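Local structure of xylulose kinase (Escherichia coli, 2ITM) at residues A[81-86]-A[153-158]; A[47-52]-A[158-163]. The protein catalyses the ATP-dependent phosphorylation of D-xylulose to D-xylulose 5-phosphate, and less efficiently that of 1-deoxy-D-xylulose, working as a homodimer. All coordinates share one frame; numbering follows the deposited sequence.

Contact 1 (A[81-86]-A[153-158]); sequences TLLDAQ and KDYLRL
Leu83 carries most of the strand's share in this contact, spreading its two methyl groups between Tyr155 and Leu158 of the helix. From CB, which points toward the helix, the chain turns to CG, placed beside the backbone N (chi1 -56°), and there it forks. One branch, CD1, meets Leu158 CD2 at 3.8 Å, the two leucines reaching toward each other tip to tip. The other, CD2, lies 4.3 Å from Tyr155 CE1 and approaches the ring obliquely. A branched leucine suits this place because a single side chain can touch two residues one helical turn apart. Two residues back along the strand, on the same side as Leu83, Thr81 brings its methyl CG2 to 4.1 Å from Tyr155 CD1; the two side chains cross at about a right angle. Tyr155 thus lies against both inward residues of strand 81-83, while its OH makes a weak hydrogen bond with Arg159.

The polar work of the helix is done away from the strand. Asp154 OD1 accepts from Lys153 NZ (2.8 Å) and Arg157 NH2 (2.9 Å), which arrive from opposite faces of the carboxylate plane, and Arg157 goes on to bond the backbone of strand 226-232. Within the actin-like N-terminal FGGY domain, the contact joins helix 152-161 to the two-stranded antiparallel sheet of 81-83 and 148-150, whose Leu150 also touches Leu83 and Leu158. With no hydrogen bond or salt bridge between the two segments, this buried junction rests on shape and apolar contact, and the charges of the helix are paired separately.

Contact 2 (A[47-52]-A[158-163]); sequences QWWQAT and LRMTGE
Arg159 holds its guanidinium, tilted, over one face of the Trp49 indole, a cation-pi contact that joins helix 45-62 to the C-terminal end of helix 152-161 in the N-terminal FGGY domain. Trp49 CG lies anti to the backbone N (chi1 167°), which swings the indole out toward helix 152-161. Arg159 CZ stands 3.9 Å from the centroid of the five-membered ring, 18° off the ring normal and so toward its rim, while NH1 sits over its middle, 3.1 Å above the plane. The two planes are 45° apart: the guanidinium leans, with NH1 as its lowest point, 3.3 Å from Trp49 CD1. NH1 is equally near Trp49 NE1, but both are donors and no hydrogen bond links them; the attraction is to the pi cloud. Bends at chi2 and chi3 fold the arginine chain back over the indole, and its CB rests 3.8 Å from Trp49 CE3, above the level of the ring but beyond its rim, on the same side as the guanidinium. One residue thereby offers the tryptophan both aliphatic carbon and charge. A salt bridge from Arg159 NH2 to Glu46, three residues before Trp49 on the same helix, helps hold the guanidinium there.

Met160 CG meets the same indole at its edge, near the plane, 3.8 Å from Trp49 CZ3; the Met160 side chain also touches Trp220 of helix 214-220. Trp49 touches Val216 there, so its broad ring packs against helices 152-161 and 214-220.

Beyond these contacts helix 152-161 ends. Gly162 leaves helical geometry with a positive phi, readily adopted by a residue without a side chain, and Thr161 shapes the exit as an ST turn, its OG1 accepting from Glu163 N at 3.2 Å.

Overall arrangement
Helix 152-161 serves both contacts, meeting strand 81-83 in contact 1 and helix 45-62 in contact 2; Leu158 lies in both segments but makes contact only in the first. Contact 1 is mostly buried and joins aliphatic groups to a tyrosine ring; contact 2 is only partly buried, and there an arginine can pair with a tryptophan face and a glutamate at once. Their centres are 9 Å apart, and Trp48 closes the gap: its CZ3 is 3.5 Å from Thr81 OG1 and its CE3 3.8 Å from Tyr155 CD2. In sequence, contact 1 is nested within the loop closed by contact 2, all inside the N-terminal FGGY domain.

Contact 1 (A[81-86]-A[153-158])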
loop_
_atom_site.group_PDB
_atom_site.type_symbol
_atom_site.label_atom_id
_atom_site.label_comp_id
_atom_site.label_asym_id
_atom_site.label_seq_id
_atom_site.Cartn_x
_atom_site.Cartn_y
_atom_site.Cartn_z
ATOM N N THR A 81 -3.608 -32.145 24.684
ATOM C CA THR A 81 -4.343 -33.391 24.572
ATOM C C THR A 81 -4.909 -33.844 25.917
ATOM O O THR A 81 -4.169 -34.169 26.828
ATOM C CB THR A 81 -3.455 -34.495 23.970
ATOM O OG1 THR A 81 -2.795 -34.017 22.799
ATOM C CG2 THR A 81 -4.291 -35.653 23.489
ATOM N N LEU A 82 -6.231 -33.865 26.010
ATOM C CA LEU A 82 -6.922 -34.195 27.246
ATOM C C LEU A 82 -7.445 -35.629 27.273
ATOM O O LEU A 82 -8.307 -36.003 26.484
ATOM C CB LEU A 82 -8.094 -33.253 27.484
ATOM C CG LEU A 82 -7.916 -31.746 27.625
ATOM C CD1 LEU A 82 -8.693 -31.258 28.793
ATOM C CD2 LEU A 82 -6.481 -31.313 27.704
ATOM N N LEU A 83 -6.946 -36.409 28.216
ATOM C CA LEU A 83 -7.340 -37.790 28.359
ATOM C C LEU A 83 -8.083 -38.019 29.665
ATOM O O LEU A 83 -7.733 -37.451 30.687
ATOM C CB LEU A 83 -6.106 -38.685 28.307
ATOM C CG LEU A 83 -5.223 -38.569 27.074
ATOM C CD1 LEU A 83 -4.105 -39.545 27.149
ATOM C CD2 LEU A 83 -5.997 -38.755 25.808
ATOM N N ASP A 84 -9.097 -38.873 29.629
ATOM C CA ASP A 84 -9.659 -39.420 30.840
ATOM C C ASP A 84 -8.885 -40.568 31.449
ATOM O O ASP A 84 -7.836 -40.926 30.994
ATOM C CB ASP A 84 -11.140 -39.785 30.665
ATOM C CG ASP A 84 -11.356 -41.042 29.826
ATOM O OD1 ASP A 84 -10.394 -41.779 29.572
ATOM O OD2 ASP A 84 -12.465 -41.362 29.392
ATOM N N ALA A 85 -9.453 -41.134 32.499
ATOM C CA ALA A 85 -8.801 -42.172 33.279
ATOM C C ALA A 85 -8.690 -43.462 32.514
ATOM O O ALA A 85 -7.902 -44.316 32.871
ATOM C CB ALA A 85 -9.547 -42.404 34.563
ATOM N N GLN A 86 -9.462 -43.593 31.446
ATOM C CA GLN A 86 -9.332 -44.732 30.556
ATOM C C GLN A 86 -8.479 -44.433 29.331
ATOM O O GLN A 86 -8.424 -45.222 28.411
ATOM C CB GLN A 86 -10.707 -45.235 30.123
ATOM C CG GLN A 86 -11.402 -46.075 31.148
ATOM C CD GLN A 86 -12.016 -45.246 32.253
ATOM O OE1 GLN A 86 -12.960 -44.505 32.019
ATOM N NE2 GLN A 86 -11.470 -45.360 33.459
ATOM N N LYS A 153 3.207 -34.963 20.555
ATOM C CA LYS A 153 4.155 -36.036 20.310
ATOM C C LYS A 153 4.130 -37.074 21.434
ATOM O O LYS A 153 4.406 -38.240 21.219
ATOM C CB LYS A 153 5.554 -35.484 20.121
ATOM C CG LYS A 153 6.359 -35.438 21.390
ATOM C CD LYS A 153 7.723 -34.888 21.166
ATOM C CE LYS A 153 8.588 -35.070 22.390
ATOM N NZ LYS A 153 8.031 -34.476 23.613
ATOM N N ASP A 154 3.795 -36.611 22.627
ATOM C CA ASP A 154 3.713 -37.448 23.797
ATOM C C ASP A 154 2.470 -38.332 23.791
ATOM O O ASP A 154 2.497 -39.432 24.311
ATOM C CB ASP A 154 3.811 -36.615 25.068
ATOM C CG ASP A 154 5.108 -35.839 25.155
ATOM O OD1 ASP A 154 6.123 -36.318 24.640
ATOM O OD2 ASP A 154 5.196 -34.746 25.705
ATOM N N TYR A 155 1.395 -37.863 23.176
ATOM C CA TYR A 155 0.252 -38.731 22.953
ATOM C C TYR A 155 0.654 -39.857 22.022
ATOM O O TYR A 155 0.326 -41.002 22.246
ATOM C CB TYR A 155 -0.947 -37.987 22.374
ATOM C CG TYR A 155 -2.036 -38.921 21.903
ATOM C CD1 TYR A 155 -2.919 -39.485 22.792
ATOM C CD2 TYR A 155 -2.157 -39.258 20.571
ATOM C CE1 TYR A 155 -3.906 -40.337 22.364
ATOM C CE2 TYR A 155 -3.130 -40.106 20.134
ATOM C CZ TYR A 155 -4.002 -40.652 21.031
ATOM O OH TYR A 155 -4.968 -41.512 20.596
ATOM N N LEU A 156 1.401 -39.492 20.995
ATOM C CA LEU A 156 2.041 -40.437 20.109
ATOM C C LEU A 156 2.874 -41.491 20.828
ATOM O O LEU A 156 2.738 -42.671 20.561
ATOM C CB LEU A 156 2.872 -39.700 19.071
ATOM C CG LEU A 156 2.980 -40.328 17.706
ATOM C CD1 LEU A 156 1.658 -40.892 17.248
ATOM C CD2 LEU A 156 3.486 -39.308 16.722
ATOM N N ARG A 157 3.732 -41.053 21.742
ATOM C CA ARG A 157 4.490 -41.967 22.567
ATOM C C ARG A 157 3.618 -42.985 23.290
ATOM O O ARG A 157 3.876 -44.165 23.231
ATOM C CB ARG A 157 5.382 -41.208 23.549
ATOM C CG ARG A 157 6.170 -42.090 24.482
ATOM C CD ARG A 157 6.626 -41.419 25.761
ATOM N NE ARG A 157 6.954 -40.027 25.531
ATOM C CZ ARG A 157 8.004 -39.621 24.852
ATOM N NH1 ARG A 157 8.854 -40.500 24.356
ATOM N NH2 ARG A 157 8.210 -38.337 24.676
ATOM N N LEU A 158 2.587 -42.510 23.975
ATOM C CA LEU A 158 1.654 -43.372 24.689
ATOM C C LEU A 158 1.026 -44.431 23.788
ATOM O O LEU A 158 0.981 -45.594 24.129
ATOM C CB LEU A 158 0.579 -42.541 25.375
ATOM C CG LEU A 158 -0.585 -43.306 25.989
ATOM C CD1 LEU A 158 -0.179 -43.905 27.291
ATOM C CD2 LEU A 158 -1.802 -42.427 26.149
#

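Contact 2 (A[47-52]-A[158-163])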
loop_
_atom_site.group_PDB
_atom_site.type_symbol
_atom_site.label_atom_id
_atom_site.label_comp_id
_atom_site.label_asym_id
_atom_site.label_seq_id
_atom_site.Cartn_x
_atom_site.Cartn_y
_atom_site.Cartn_z
ATOM N N GLN A 47 -6.054 -38.918 14.249
ATOM C CA GLN A 47 -5.436 -38.613 12.978
ATOM C C GLN A 47 -3.913 -38.565 13.040
ATOM O O GLN A 47 -3.257 -38.890 12.066
ATOM C CB GLN A 47 -5.995 -37.322 12.381
ATOM C CG GLN A 47 -5.616 -37.103 10.908
ATOM C CD GLN A 47 -5.755 -35.636 10.428
ATOM O OE1 GLN A 47 -5.924 -34.729 11.242
ATOM N NE2 GLN A 47 -5.679 -35.425 9.117
ATOM N N TRP A 48 -3.356 -38.163 14.180
ATOM C CA TRP A 48 -1.912 -38.234 14.389
ATOM C C TRP A 48 -1.432 -39.669 14.278
ATOM O O TRP A 48 -0.430 -39.953 13.652
ATOM C CB TRP A 48 -1.510 -37.671 15.747
ATOM C CG TRP A 48 -1.832 -36.236 15.959
ATOM C CD1 TRP A 48 -2.009 -35.288 15.013
ATOM C CD2 TRP A 48 -2.004 -35.581 17.230
ATOM N NE1 TRP A 48 -2.283 -34.062 15.589
ATOM C CE2 TRP A 48 -2.281 -34.228 16.967
ATOM C CE3 TRP A 48 -1.948 -36.001 18.558
ATOM C CZ2 TRP A 48 -2.522 -33.300 17.965
ATOM C CZ3 TRP A 48 -2.182 -35.097 19.547
ATOM C CH2 TRP A 48 -2.465 -33.767 19.258
ATOM N N TRP A 49 -2.166 -40.578 14.896
ATOM C CA TRP A 49 -1.721 -41.945 14.934
ATOM C C TRP A 49 -1.837 -42.573 13.563
ATOM O O TRP A 49 -0.887 -43.152 13.071
ATOM C CB TRP A 49 -2.486 -42.767 15.954
ATOM C CG TRP A 49 -2.250 -44.220 15.771
ATOM C CD1 TRP A 49 -3.090 -45.116 15.206
ATOM C CD2 TRP A 49 -1.077 -44.946 16.120
ATOM N NE1 TRP A 49 -2.525 -46.361 15.198
ATOM C CE2 TRP A 49 -1.282 -46.280 15.753
ATOM C CE3 TRP A 49 0.137 -44.602 16.709
ATOM C CZ2 TRP A 49 -0.334 -47.257 15.956
ATOM C CZ3 TRP A 49 1.049 -45.558 16.916
ATOM C CH2 TRP A 49 0.814 -46.873 16.550
ATOM N N GLN A 50 -3.008 -42.457 12.956
ATOM C CA GLN A 50 -3.225 -43.049 11.653
ATOM C C GLN A 50 -2.203 -42.544 10.647
ATOM O O GLN A 50 -1.704 -43.302 9.835
ATOM C CB GLN A 50 -4.655 -42.810 11.157
ATOM C CG GLN A 50 -5.743 -43.421 12.038
ATOM C CD GLN A 50 -5.599 -44.915 12.219
ATOM O OE1 GLN A 50 -6.035 -45.467 13.220
ATOM N NE2 GLN A 50 -4.986 -45.569 11.255
ATOM N N ALA A 51 -1.884 -41.264 10.717
ATOM C CA ALA A 51 -0.872 -40.705 9.852
ATOM C C ALA A 51 0.495 -41.298 10.102
ATOM O O ALA A 51 1.213 -41.603 9.166
ATOM C CB ALA A 51 -0.827 -39.212 9.961
ATOM N N THR A 52 0.863 -41.448 11.368
ATOM C CA THR A 52 2.160 -41.986 11.730
ATOM C C THR A 52 2.279 -43.455 11.338
ATOM O O THR A 52 3.310 -43.885 10.852
ATOM C CB THR A 52 2.426 -41.836 13.233
ATOM O OG1 THR A 52 2.387 -40.462 13.613
ATOM C CG2 THR A 52 3.837 -42.256 13.559
ATOM N N LEU A 158 2.587 -42.510 23.975
ATOM C CA LEU A 158 1.654 -43.372 24.689
ATOM C C LEU A 158 1.026 -44.431 23.788
ATOM O O LEU A 158 0.981 -45.594 24.129
ATOM C CB LEU A 158 0.579 -42.541 25.375
ATOM C CG LEU A 158 -0.585 -43.306 25.989
ATOM C CD1 LEU A 158 -0.179 -43.905 27.291
ATOM C CD2 LEU A 158 -1.802 -42.427 26.149
ATOM N N ARG A 159 0.588 -44.023 22.608
ATOM C CA ARG A 159 0.106 -44.956 21.601
ATOM C C ARG A 159 1.150 -45.971 21.124
ATOM O O ARG A 159 0.814 -47.095 20.797
ATOM C CB ARG A 159 -0.512 -44.211 20.427
ATOM C CG ARG A 159 -1.925 -43.715 20.678
ATOM C CD ARG A 159 -2.951 -44.813 20.865
ATOM N NE ARG A 159 -4.126 -44.641 20.007
ATOM C CZ ARG A 159 -4.274 -45.202 18.830
ATOM N NH1 ARG A 159 -3.330 -45.980 18.346
ATOM N NH2 ARG A 159 -5.357 -44.978 18.122
ATOM N N MET A 160 2.415 -45.564 21.112
ATOM C CA MET A 160 3.499 -46.415 20.693
ATOM C C MET A 160 4.084 -47.295 21.803
ATOM O O MET A 160 4.590 -48.367 21.531
ATOM C CB MET A 160 4.611 -45.590 20.061
ATOM C CG MET A 160 4.330 -45.073 18.678
ATOM S SD MET A 160 5.790 -44.346 17.936
ATOM C CE MET A 160 6.122 -43.058 19.082
ATOM N N THR A 161 4.015 -46.826 23.044
ATOM C CA THR A 161 4.712 -47.455 24.158
ATOM C C THR A 161 3.863 -47.832 25.341
ATOM O O THR A 161 4.269 -48.625 26.167
ATOM C CB THR A 161 5.869 -46.593 24.656
ATOM O OG1 THR A 161 5.371 -45.390 25.240
ATOM C CG2 THR A 161 6.727 -46.149 23.521
ATOM N N GLY A 162 2.689 -47.226 25.438
ATOM C CA GLY A 162 1.875 -47.309 26.632
ATOM C C GLY A 162 2.373 -46.546 27.847
ATOM O O GLY A 162 1.851 -46.727 28.932
ATOM N N GLU A 163 3.370 -45.691 27.666
ATOM C CA GLU A 163 3.901 -44.896 28.762
ATOM C C GLU A 163 3.436 -43.450 28.673
ATOM O O GLU A 163 3.142 -42.964 27.593
ATOM C CB GLU A 163 5.432 -44.933 28.793
ATOM C CG GLU A 163 6.070 -46.283 28.505
ATOM C CD GLU A 163 5.889 -47.245 29.645
ATOM O OE1 GLU A 163 5.434 -46.807 30.705
ATOM O OE2 GLU A 163 6.181 -48.417 29.488
#